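Local coordinates for sulfate adenylyltransferase (Allochromatium vinosum, PDB 4DNX), which catalyses the transfer of the adenylyl group of ATP to sulfate, giving adenosine 5'-phosphosulfate and diphosphate, at residues 273-281 with 309-318. Numbering follows the deposited sequence.
Sequences GPREAVLHA and DAQTIFDDAV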
loop_
_atom_site.group_PDB
_atom_site.type_symbol
_atom_site.label_atom_id
_atom_site.label_comp_id
_atom_site.label_asym_id
_atom_site.label_seq_id
_atom_site.Cartn_x
_atom_site.Cartn_y
_atom_site.Cartn_z
ATOM N N GLY A 273 3.494 -28.599 -0.474
ATOM C CA GLY A 273 2.188 -29.272 -0.664
ATOM C C GLY A 273 1.300 -29.144 0.559
ATOM O O GLY A 273 1.074 -28.008 1.032
ATOM N N PRO A 274 0.804 -30.273 1.070
ATOM C CA PRO A 274 -0.143 -30.248 2.193
ATOM C C PRO A 274 0.367 -29.450 3.394
ATOM O O PRO A 274 -0.393 -28.675 3.998
ATOM C CB PRO A 274 -0.332 -31.709 2.554
ATOM C CG PRO A 274 0.075 -32.500 1.325
ATOM C CD PRO A 274 1.001 -31.634 0.518
ATOM N N ARG A 275 1.635 -29.614 3.778
ATOM C CA ARG A 275 2.108 -28.749 4.876
ATOM C C ARG A 275 2.056 -27.221 4.595
ATOM O O ARG A 275 1.755 -26.420 5.503
ATOM C CB ARG A 275 3.495 -29.137 5.347
ATOM C CG ARG A 275 3.934 -28.341 6.605
ATOM C CD ARG A 275 3.096 -28.712 7.894
ATOM N NE ARG A 275 3.414 -30.049 8.339
ATOM C CZ ARG A 275 4.289 -30.325 9.316
ATOM N NH1 ARG A 275 4.856 -29.357 10.015
ATOM N NH2 ARG A 275 4.563 -31.571 9.607
ATOM N N GLU A 276 2.338 -26.819 3.356
ATOM C CA GLU A 276 2.318 -25.425 2.998
ATOM C C GLU A 276 0.872 -24.924 2.931
ATOM O O GLU A 276 0.614 -23.763 3.244
ATOM C CB GLU A 276 3.050 -25.194 1.675
ATOM C CG GLU A 276 3.215 -23.740 1.332
ATOM C CD GLU A 276 4.288 -23.503 0.293
ATOM O OE1 GLU A 276 4.574 -24.479 -0.432
ATOM O OE2 GLU A 276 4.813 -22.360 0.218
ATOM N N ALA A 277 -0.063 -25.824 2.566
ATOM C CA ALA A 277 -1.484 -25.463 2.525
ATOM C C ALA A 277 -1.964 -25.055 3.928
ATOM O O ALA A 277 -2.774 -24.125 4.061
ATOM C CB ALA A 277 -2.343 -26.624 1.948
ATOM N N VAL A 278 -1.469 -25.726 4.975
ATOM C CA VAL A 278 -1.833 -25.330 6.336
ATOM C C VAL A 278 -1.279 -23.929 6.675
ATOM O O VAL A 278 -1.975 -23.102 7.329
ATOM C CB VAL A 278 -1.364 -26.379 7.380
ATOM C CG1 VAL A 278 -1.774 -25.939 8.780
ATOM C CG2 VAL A 278 -1.999 -27.754 7.012
ATOM N N LEU A 279 -0.034 -23.682 6.283
ATOM C CA LEU A 279 0.543 -22.344 6.464
ATOM C C LEU A 279 -0.293 -21.268 5.746
ATOM O O LEU A 279 -0.588 -20.199 6.325
ATOM C CB LEU A 279 1.983 -22.329 5.946
ATOM C CG LEU A 279 2.685 -20.998 6.181
ATOM C CD1 LEU A 279 2.810 -20.715 7.705
ATOM C CD2 LEU A 279 4.083 -21.036 5.496
ATOM N N HIS A 280 -0.677 -21.559 4.488
ATOM C CA HIS A 280 -1.574 -20.679 3.699
ATOM C C HIS A 280 -2.873 -20.378 4.415
ATOM O O HIS A 280 -3.258 -19.219 4.470
ATOM C CB HIS A 280 -1.896 -21.315 2.360
ATOM C CG HIS A 280 -0.762 -21.310 1.388
ATOM N ND1 HIS A 280 -0.828 -22.007 0.190
ATOM C CD2 HIS A 280 0.454 -20.715 1.421
ATOM C CE1 HIS A 280 0.305 -21.822 -0.476
ATOM N NE2 HIS A 280 1.097 -21.037 0.246
ATOM N N ALA A 281 -3.522 -21.403 4.977
ATOM C CA ALA A 281 -4.765 -21.203 5.738
ATOM C C ALA A 281 -4.518 -20.320 6.964
ATOM O O ALA A 281 -5.296 -19.388 7.271
ATOM C CB ALA A 281 -5.411 -22.554 6.110
ATOM N N ASP A 309 -4.262 -34.475 -1.039
ATOM C CA ASP A 309 -3.626 -34.477 0.279
ATOM C C ASP A 309 -3.671 -33.106 0.964
ATOM O O ASP A 309 -3.797 -33.021 2.192
ATOM C CB ASP A 309 -2.176 -35.011 0.183
ATOM C CG ASP A 309 -2.104 -36.523 -0.123
ATOM O OD1 ASP A 309 -3.148 -37.222 -0.240
ATOM O OD2 ASP A 309 -0.970 -37.053 -0.247
ATOM N N ALA A 310 -3.554 -32.032 0.186
ATOM C CA ALA A 310 -3.599 -30.695 0.773
ATOM C C ALA A 310 -5.003 -30.316 1.257
ATOM O O ALA A 310 -5.159 -29.379 2.055
ATOM C CB ALA A 310 -3.023 -29.645 -0.193
ATOM N N GLN A 311 -6.024 -31.015 0.780
ATOM C CA GLN A 311 -7.348 -30.838 1.376
ATOM C C GLN A 311 -7.514 -31.709 2.631
ATOM O O GLN A 311 -7.982 -31.233 3.665
ATOM C CB GLN A 311 -8.436 -31.191 0.355
ATOM C CG GLN A 311 -8.358 -30.352 -0.927
ATOM C CD GLN A 311 -9.439 -30.777 -1.962
ATOM O OE1 GLN A 311 -10.111 -31.811 -1.823
ATOM N NE2 GLN A 311 -9.604 -29.959 -2.988
ATOM N N THR A 312 -7.129 -32.981 2.543
ATOM C CA THR A 312 -7.417 -33.939 3.629
ATOM C C THR A 312 -6.518 -33.760 4.870
ATOM O O THR A 312 -6.843 -34.264 5.943
ATOM C CB THR A 312 -7.395 -35.400 3.155
ATOM O OG1 THR A 312 -6.087 -35.720 2.651
ATOM C CG2 THR A 312 -8.469 -35.613 2.070
ATOM N N ILE A 313 -5.406 -33.043 4.721
ATOM C CA ILE A 313 -4.525 -32.811 5.871
ATOM C C ILE A 313 -5.337 -32.081 6.969
ATOM O O ILE A 313 -5.063 -32.223 8.167
ATOM C CB ILE A 313 -3.275 -31.980 5.474
ATOM C CG1 ILE A 313 -2.257 -31.956 6.628
ATOM C CG2 ILE A 313 -3.634 -30.541 4.978
ATOM C CD1 ILE A 313 -0.846 -31.519 6.190
ATOM N N PHE A 314 -6.368 -31.334 6.558
ATOM C CA PHE A 314 -7.180 -30.590 7.527
ATOM C C PHE A 314 -8.121 -31.488 8.348
ATOM O O PHE A 314 -8.569 -31.071 9.417
ATOM C CB PHE A 314 -7.972 -29.448 6.830
ATOM C CG PHE A 314 -7.097 -28.337 6.353
ATOM C CD1 PHE A 314 -6.568 -28.382 5.073
ATOM C CD2 PHE A 314 -6.754 -27.259 7.182
ATOM C CE1 PHE A 314 -5.737 -27.392 4.606
ATOM C CE2 PHE A 314 -5.906 -26.240 6.706
ATOM C CZ PHE A 314 -5.399 -26.306 5.425
ATOM N N ASP A 315 -8.374 -32.708 7.868
ATOM C CA ASP A 315 -9.275 -33.664 8.544
ATOM C C ASP A 315 -8.626 -34.328 9.743
ATOM O O ASP A 315 -9.260 -34.517 10.784
ATOM C CB ASP A 315 -9.714 -34.786 7.591
ATOM C CG ASP A 315 -10.607 -34.297 6.472
ATOM O OD1 ASP A 315 -11.310 -33.277 6.657
ATOM O OD2 ASP A 315 -10.607 -34.953 5.408
ATOM N N ASP A 316 -7.363 -34.713 9.585
ATOM C CA ASP A 316 -6.716 -35.536 10.600
ATOM C C ASP A 316 -5.548 -34.832 11.264
ATOM O O ASP A 316 -5.520 -34.725 12.496
ATOM C CB ASP A 316 -6.281 -36.895 10.021
ATOM C CG ASP A 316 -6.185 -36.885 8.494
ATOM O OD1 ASP A 316 -5.634 -35.907 7.942
ATOM O OD2 ASP A 316 -6.671 -37.850 7.857
ATOM N N ALA A 317 -4.606 -34.336 10.462
ATOM C CA ALA A 317 -3.342 -33.875 11.009
ATOM C C ALA A 317 -3.434 -32.536 11.736
ATOM O O ALA A 317 -2.762 -32.342 12.749
ATOM C CB ALA A 317 -2.221 -33.848 9.939
ATOM N N VAL A 318 -4.234 -31.605 11.226
ATOM C CA VAL A 318 -4.309 -30.288 11.847
ATOM C C VAL A 318 -5.149 -30.442 13.123
ATOM O O VAL A 318 -6.269 -30.927 13.043
ATOM C CB VAL A 318 -4.945 -29.233 10.891
ATOM C CG1 VAL A 318 -5.180 -27.905 11.617
ATOM C CG2 VAL A 318 -4.034 -29.014 9.679
#
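The carbonyl oxygen of Ala-277 meets two groups. Ala-281 N donates a helical hydrogen bond to Ala-277 O at 3.0 Å, and Phe-314 CZ comes up to the same oxygen at 3.7 Å, ring edge first. The helices involved, 274-287 and 309-316, belong to the Rossmann-like ATP-sulfurylase domain. The first leads into strand 291-294 of its parallel sheet, and the second lies on the connection from that strand to strand 326-329. Both place side chains on Ile-294. Their segment axes cross at -70° and approach to 8.2 Å.

The closest backbone approach is at the start of both helices, where Pro-274 CA lies 3.8 Å from Ala-310 CA. The small methyls of Ala-277 and Ala-310 touch beside this point, consistent with the close approach.

Further along, Val-278 CG2 meets three apolar side chains of 309-318. CG1 is anti to the backbone N (chi1 -179°), which puts CG2 beside that nitrogen. From there CG2 sits over one face of the Phe-314 ring. The same methyl reaches Ile-313 CG2 at 3.8 Å and Val-318 CG2 at 3.6 Å. With CG anti to its carbonyl carbon (chi1 -70°), Phe-314 sends its CZ end to helix 274-281. Elsewhere its edge meets two carbonyls of its own helix in the ring plane, Ala-310 O by CD1 and CE1 and Gln-311 O by CD1. The CB of Ala-281 meets the ring obliquely at CE2 and CZ. Ile-327 of strand 326-329 also touches the ring.

No hydrogen bond joins the two segments. Asp-309 OD2 instead bonds to Gly-306 N, while its CB lies alongside Pro-274 CG at 3.6 Å. Ile-313 CD1 packs against Pro-274 CB and rests 3.6 Å from Pro-274 O, the oxygen that accepts the hydrogen bond from Val-278 N.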